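Long-range contacts in beta-N-acetylglucosaminidase-like protein Glycoside hydrolase family 20 (Flavobacterium johnsoniae, PDB 6YHH), which probably removes terminal N-acetylglucosamine units from chitin fragments, as a family 20 beta-N-acetylhexosaminidase of bacterial chitin breakdown: residues Asn530-Leu535 against Val660-Tyr665; Leu617-Lys622 against Cys652-His657. All blocks are in the same frame, centred on the assembly; numbering follows the deposited sequence.

Interaction 1: Asn530-Leu535 against Val660-Tyr665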
loop_
_atom_site.group_PDB
_atom_site.type_symbol
_atom_site.label_atom_id
_atom_site.label_comp_id
_atom_site.label_asym_id
_atom_site.label_seq_id
_atom_site.Cartn_x
_atom_site.Cartn_y
_atom_site.Cartn_z
ATOM N N ASN A 530 -10.172 -16.748 -12.318
ATOM C CA ASN A 530 -9.967 -18.048 -11.718
ATOM C C ASN A 530 -9.861 -19.242 -12.648
ATOM O O ASN A 530 -9.618 -20.381 -12.172
ATOM C CB ASN A 530 -11.006 -18.274 -10.595
ATOM C CG ASN A 530 -10.851 -17.309 -9.451
ATOM O OD1 ASN A 530 -9.762 -16.811 -9.168
ATOM N ND2 ASN A 530 -11.930 -17.102 -8.749
ATOM N N VAL A 531 -9.924 -19.008 -13.977
ATOM C CA VAL A 531 -9.569 -19.958 -14.994
ATOM C C VAL A 531 -8.513 -19.484 -15.948
ATOM O O VAL A 531 -8.203 -20.194 -16.870
ATOM C CB VAL A 531 -10.778 -20.492 -15.766
ATOM C CG1 VAL A 531 -11.614 -21.328 -14.821
ATOM C CG2 VAL A 531 -11.602 -19.401 -16.493
ATOM N N CYS A 532 -7.920 -18.318 -15.690
ATOM C CA CYS A 532 -6.963 -17.724 -16.642
ATOM C C CYS A 532 -5.588 -17.441 -15.945
ATOM O O CYS A 532 -5.545 -17.195 -14.751
ATOM C CB CYS A 532 -7.463 -16.422 -17.199
ATOM S SG CYS A 532 -8.903 -16.520 -18.268
ATOM N N GLU A 533 -4.544 -17.631 -16.715
ATOM C CA GLU A 533 -3.161 -17.463 -16.249
ATOM C C GLU A 533 -2.386 -16.629 -17.216
ATOM O O GLU A 533 -2.523 -16.742 -18.389
ATOM C CB GLU A 533 -2.522 -18.810 -15.972
ATOM C CG GLU A 533 -3.349 -19.635 -14.970
ATOM C CD GLU A 533 -2.766 -21.016 -14.680
ATOM O OE1 GLU A 533 -1.684 -21.398 -15.152
ATOM O OE2 GLU A 533 -3.467 -21.817 -14.008
ATOM N N PRO A 534 -1.543 -15.753 -16.707
ATOM C CA PRO A 534 -0.780 -14.964 -17.660
ATOM C C PRO A 534 0.199 -15.804 -18.490
ATOM O O PRO A 534 0.751 -16.812 -18.030
ATOM C CB PRO A 534 -0.016 -13.966 -16.793
ATOM C CG PRO A 534 -0.297 -14.316 -15.394
ATOM C CD PRO A 534 -1.232 -15.492 -15.305
ATOM N N LEU A 535 0.419 -15.416 -19.736
ATOM C CA LEU A 535 1.296 -16.213 -20.592
ATOM C C LEU A 535 2.671 -16.392 -19.950
ATOM O O LEU A 535 3.230 -15.490 -19.330
ATOM C CB LEU A 535 1.394 -15.586 -21.979
ATOM C CG LEU A 535 0.172 -15.356 -22.819
ATOM C CD1 LEU A 535 0.484 -14.921 -24.232
ATOM C CD2 LEU A 535 -0.568 -16.665 -22.901
ATOM N N VAL A 660 -3.271 -13.787 -21.701
ATOM C CA VAL A 660 -3.520 -14.859 -20.770
ATOM C C VAL A 660 -3.907 -16.120 -21.565
ATOM O O VAL A 660 -4.159 -16.039 -22.778
ATOM C CB VAL A 660 -4.674 -14.564 -19.790
ATOM C CG1 VAL A 660 -4.373 -13.348 -18.947
ATOM C CG2 VAL A 660 -6.000 -14.345 -20.512
ATOM N N GLU A 661 -4.003 -17.219 -20.828
ATOM C CA GLU A 661 -4.451 -18.484 -21.320
ATOM C C GLU A 661 -5.466 -19.088 -20.383
ATOM O O GLU A 661 -5.494 -18.853 -19.188
ATOM C CB GLU A 661 -3.264 -19.411 -21.485
ATOM C CG GLU A 661 -2.556 -19.838 -20.212
ATOM C CD GLU A 661 -1.225 -20.501 -20.408
ATOM O OE1 GLU A 661 -0.643 -20.347 -21.495
ATOM O OE2 GLU A 661 -0.708 -21.147 -19.451
ATOM N N LEU A 662 -6.349 -19.893 -20.972
ATOM C CA LEU A 662 -7.282 -20.706 -20.200
ATOM C C LEU A 662 -6.635 -21.992 -19.686
ATOM O O LEU A 662 -6.196 -22.825 -20.472
ATOM C CB LEU A 662 -8.529 -21.095 -21.051
ATOM C CG LEU A 662 -9.545 -20.006 -21.355
ATOM C CD1 LEU A 662 -10.485 -20.453 -22.498
ATOM C CD2 LEU A 662 -10.299 -19.599 -20.111
ATOM N N SER A 663 -6.491 -22.117 -18.380
ATOM C CA SER A 663 -5.734 -23.226 -17.827
ATOM C C SER A 663 -6.615 -24.408 -17.473
ATOM O O SER A 663 -6.211 -25.312 -16.793
ATOM C CB SER A 663 -4.896 -22.743 -16.638
ATOM O OG SER A 663 -5.713 -22.153 -15.635
ATOM N N VAL A 664 -7.814 -24.383 -18.018
ATOM C CA VAL A 664 -8.725 -25.550 -18.071
ATOM C C VAL A 664 -8.661 -26.273 -19.398
ATOM O O VAL A 664 -9.285 -27.333 -19.565
ATOM C CB VAL A 664 -10.182 -25.098 -17.782
ATOM C CG1 VAL A 664 -10.361 -24.576 -16.366
ATOM C CG2 VAL A 664 -10.687 -24.075 -18.773
ATOM N N TYR A 665 -7.944 -25.751 -20.393
ATOM C CA TYR A 665 -7.874 -26.381 -21.677
ATOM C C TYR A 665 -7.468 -27.863 -21.685
ATOM O O TYR A 665 -8.192 -28.729 -22.314
ATOM C CB TYR A 665 -6.966 -25.601 -22.643
ATOM C CG TYR A 665 -6.616 -26.413 -23.821
ATOM C CD1 TYR A 665 -7.560 -26.623 -24.822
ATOM C CD2 TYR A 665 -5.362 -27.000 -23.922
ATOM C CE1 TYR A 665 -7.246 -27.406 -25.908
ATOM C CE2 TYR A 665 -5.018 -27.755 -25.017
ATOM C CZ TYR A 665 -5.961 -27.942 -26.007
ATOM O OH TYR A 665 -5.643 -28.740 -27.134
#
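Strands 532-534 and 660-662 run antiparallel, and their central pair, Glu533 and Glu661, is of the hydrogen-bonded kind: Glu533 N reaches Glu661 O at 2.9 Å, and the reverse bond, from Glu661 N to Glu533 O, is as short. A third backbone bond, Ser663 N to Val531 O (3.0 Å, 163° at the hydrogen), carries the ladder past the strand end. The two glutamates share one face of the ribbon. Glu533, its CG anti to the carbonyl carbon and its chain extended, sends OE2 to Ser663 OG, which donates at 2.8 Å from above the carboxylate plane. Ser663 can do so because its OG sits between backbone N and carbonyl carbon (chi1 57°); that OG also bonds Ser567, and Ala564 N gives Glu533 OE2 a further partner. Glu661 takes the crowded rotamer as well (chi1 67°), and its OE2 lies 4.4 Å from Glu533 OE1; Lys536, salt-bridged to both, would offset the repulsion, while Lys655 holds Glu661 OE1. On the other face, Leu662 CD2 rests 3.9 Å from Cys532 SG, and Leu619 of helix 617-634 packs against both residues. Farther along, the CG1 methyls of Val531 and Val664 meet obliquely at 3.8 Å. Such pairing is that of a two-stranded antiparallel ribbon, here set among helices and joining chain regions 125 residues apart.

Interaction 2: Leu617-Lys622 against Cys652-His657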
loop_
_atom_site.group_PDB
_atom_site.type_symbol
_atom_site.label_atom_id
_atom_site.label_comp_id
_atom_site.label_asym_id
_atom_site.label_seq_id
_atom_site.Cartn_x
_atom_site.Cartn_y
_atom_site.Cartn_z
ATOM N N LEU A 617 -13.428 -10.822 -23.959
ATOM C CA LEU A 617 -14.693 -11.441 -24.467
ATOM C C LEU A 617 -14.450 -12.621 -25.403
ATOM O O LEU A 617 -15.194 -13.611 -25.365
ATOM C CB LEU A 617 -15.599 -10.362 -25.133
ATOM C CG LEU A 617 -16.218 -9.330 -24.179
ATOM C CD1 LEU A 617 -17.115 -8.446 -24.994
ATOM C CD2 LEU A 617 -16.943 -9.943 -22.970
ATOM N N PRO A 618 -13.462 -12.558 -26.323
ATOM C CA PRO A 618 -13.333 -13.698 -27.223
ATOM C C PRO A 618 -12.981 -14.981 -26.474
ATOM O O PRO A 618 -13.425 -16.103 -26.836
ATOM C CB PRO A 618 -12.179 -13.297 -28.149
ATOM C CG PRO A 618 -12.264 -11.765 -28.137
ATOM C CD PRO A 618 -12.595 -11.428 -26.722
ATOM N N LEU A 619 -12.249 -14.843 -25.368
ATOM C CA LEU A 619 -11.772 -15.954 -24.629
ATOM C C LEU A 619 -12.914 -16.543 -23.780
ATOM O O LEU A 619 -13.131 -17.780 -23.720
ATOM C CB LEU A 619 -10.561 -15.551 -23.727
ATOM C CG LEU A 619 -9.776 -16.735 -23.133
ATOM C CD1 LEU A 619 -9.133 -17.593 -24.182
ATOM C CD2 LEU A 619 -8.667 -16.254 -22.133
ATOM N N SER A 620 -13.710 -15.680 -23.178
ATOM C CA SER A 620 -14.821 -16.129 -22.345
ATOM C C SER A 620 -15.902 -16.708 -23.254
ATOM O O SER A 620 -16.558 -17.666 -22.889
ATOM C CB SER A 620 -15.368 -15.047 -21.420
ATOM O OG SER A 620 -15.924 -13.879 -22.126
ATOM N N LYS A 621 -16.030 -16.186 -24.488
ATOM C CA LYS A 621 -16.993 -16.774 -25.439
ATOM C C LYS A 621 -16.539 -18.143 -25.854
ATOM O O LYS A 621 -17.335 -19.122 -25.845
ATOM C CB LYS A 621 -17.167 -15.891 -26.647
ATOM C CG LYS A 621 -17.925 -16.626 -27.744
ATOM C CD LYS A 621 -18.308 -15.744 -28.891
ATOM C CE LYS A 621 -18.955 -16.559 -30.031
ATOM N NZ LYS A 621 -20.084 -17.380 -29.573
ATOM N N LYS A 622 -15.243 -18.333 -26.150
ATOM C CA LYS A 622 -14.733 -19.648 -26.470
ATOM C C LYS A 622 -14.968 -20.693 -25.380
ATOM O O LYS A 622 -15.395 -21.864 -25.636
ATOM C CB LYS A 622 -13.268 -19.579 -26.890
ATOM C CG LYS A 622 -13.039 -18.897 -28.215
ATOM C CD LYS A 622 -11.604 -18.407 -28.458
ATOM C CE LYS A 622 -11.626 -17.662 -29.820
ATOM N NZ LYS A 622 -10.300 -17.245 -30.348
ATOM N N CYS A 652 -10.128 -23.134 -27.244
ATOM C CA CYS A 652 -9.841 -22.677 -25.877
ATOM C C CYS A 652 -8.331 -22.713 -25.543
ATOM O O CYS A 652 -7.968 -22.363 -24.406
ATOM C CB CYS A 652 -10.604 -23.496 -24.836
ATOM S SG CYS A 652 -12.359 -23.254 -24.892
ATOM N N ASN A 653 -7.486 -23.211 -26.446
ATOM C CA ASN A 653 -6.022 -23.171 -26.197
ATOM C C ASN A 653 -5.360 -21.957 -26.759
ATOM O O ASN A 653 -4.145 -21.890 -26.841
ATOM C CB ASN A 653 -5.381 -24.394 -26.849
ATOM C CG ASN A 653 -4.037 -24.742 -26.263
ATOM O OD1 ASN A 653 -3.703 -24.455 -25.095
ATOM N ND2 ASN A 653 -3.228 -25.428 -27.073
ATOM N N THR A 654 -6.148 -21.019 -27.253
ATOM C CA THR A 654 -5.604 -19.794 -27.838
ATOM C C THR A 654 -4.811 -19.001 -26.825
ATOM O O THR A 654 -5.206 -18.892 -25.668
ATOM C CB THR A 654 -6.675 -18.906 -28.486
ATOM O OG1 THR A 654 -6.040 -17.798 -29.151
ATOM C CG2 THR A 654 -7.666 -18.419 -27.482
ATOM N N LYS A 655 -3.755 -18.392 -27.327
ATOM C CA LYS A 655 -2.879 -17.485 -26.521
ATOM C C LYS A 655 -3.046 -16.065 -27.018
ATOM O O LYS A 655 -2.225 -15.206 -26.662
ATOM C CB LYS A 655 -1.424 -17.934 -26.670
ATOM C CG LYS A 655 -1.188 -19.450 -26.477
ATOM C CD LYS A 655 -1.504 -19.961 -25.144
ATOM C CE LYS A 655 -1.042 -21.422 -25.006
ATOM N NZ LYS A 655 -1.405 -21.936 -23.687
ATOM N N ASP A 656 -3.970 -15.805 -27.931
ATOM C CA ASP A 656 -4.062 -14.523 -28.595
ATOM C C ASP A 656 -4.823 -13.415 -27.866
ATOM O O ASP A 656 -4.866 -12.258 -28.359
ATOM C CB ASP A 656 -4.760 -14.697 -29.948
ATOM C CG ASP A 656 -3.965 -15.522 -30.930
ATOM O OD1 ASP A 656 -2.788 -15.735 -30.759
ATOM O OD2 ASP A 656 -4.637 -15.891 -31.893
ATOM N N HIS A 657 -5.463 -13.694 -26.734
ATOM C CA HIS A 657 -6.349 -12.729 -26.097
ATOM C C HIS A 657 -5.801 -12.336 -24.728
ATOM O O HIS A 657 -5.635 -13.157 -23.834
ATOM C CB HIS A 657 -7.751 -13.291 -25.912
ATOM C CG HIS A 657 -8.315 -13.787 -27.170
ATOM N ND1 HIS A 657 -8.494 -12.971 -28.252
ATOM C CD2 HIS A 657 -8.633 -15.035 -27.564
ATOM C CE1 HIS A 657 -8.931 -13.695 -29.279
ATOM N NE2 HIS A 657 -9.064 -14.940 -28.874
#
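His657 and Lys622 bury the most surface here, followed by Leu619, and the imidazole is gripped in two distinct ways by the first turns of helix 617-634. At its edge, Lys622 NZ stands 3.0 Å from His657 NE2 and only 6° out of the ring plane, so the ammonium donates to a ring nitrogen that must be acting as acceptor. Over one face lies Pro618, whose CB is 3.6 Å from the centroid of the His657 ring and 16° off its normal, a CH-pi contact displaced toward the CE1-NE2 side. CG of His657, anti to its carbonyl carbon (chi1 -54°), turns the ring to both partners at once. Accepting from a lysine, His657 would be expected to stay neutral, its protonation being disfavoured by the nearby positive charge.

Lys622 gets there with CG anti to the carbonyl carbon and an extended chain beyond, which runs back along the helix toward Pro618, one turn earlier. On the way its CD passes 4.1 Å from Thr654 CG2, the two side chains crossing at about a right angle. The loop that faces the helix is folded locally as an ST turn: Thr654 OG1, anti to its own backbone N, accepts from Asp656 N at 3.1 Å, which leaves the methyl of Thr654 turned to the helix. Leu619, with CG also anti to the backbone N, brings CD1 to within 3.7 Å of Thr654 CG2, while its CB faces His657 CB. Leu619 also packs on Phe528 of helix 523-529. At the far end of the loop segment, Cys652 SG lies 3.4 Å from Lys622 O, and the same cysteine touches Leu668 of helix 665-671.

How the interactions relate
Interaction 2 is nested along the chain inside the loop that interaction 1 closes, and their centres are about 9 Å apart. They meet through a salt bridge and through packing. Lys655 NZ, on the loop of interaction 2, forms a salt bridge of 2.8 Å with Glu661 OE1 on the strand of interaction 1. Leu619 CD1 packs 3.6 Å from Leu662 CD1, so one helix residue serves both the loop and the ribbon. Tyr665 CD2 also packs against Asn653 OD1, at 3.3 Å. Helix 617-634, loop 652-657 and the two-stranded ribbon thus form one continuous packing unit. Both contacts lie away from Glu317, the predicted proton donor.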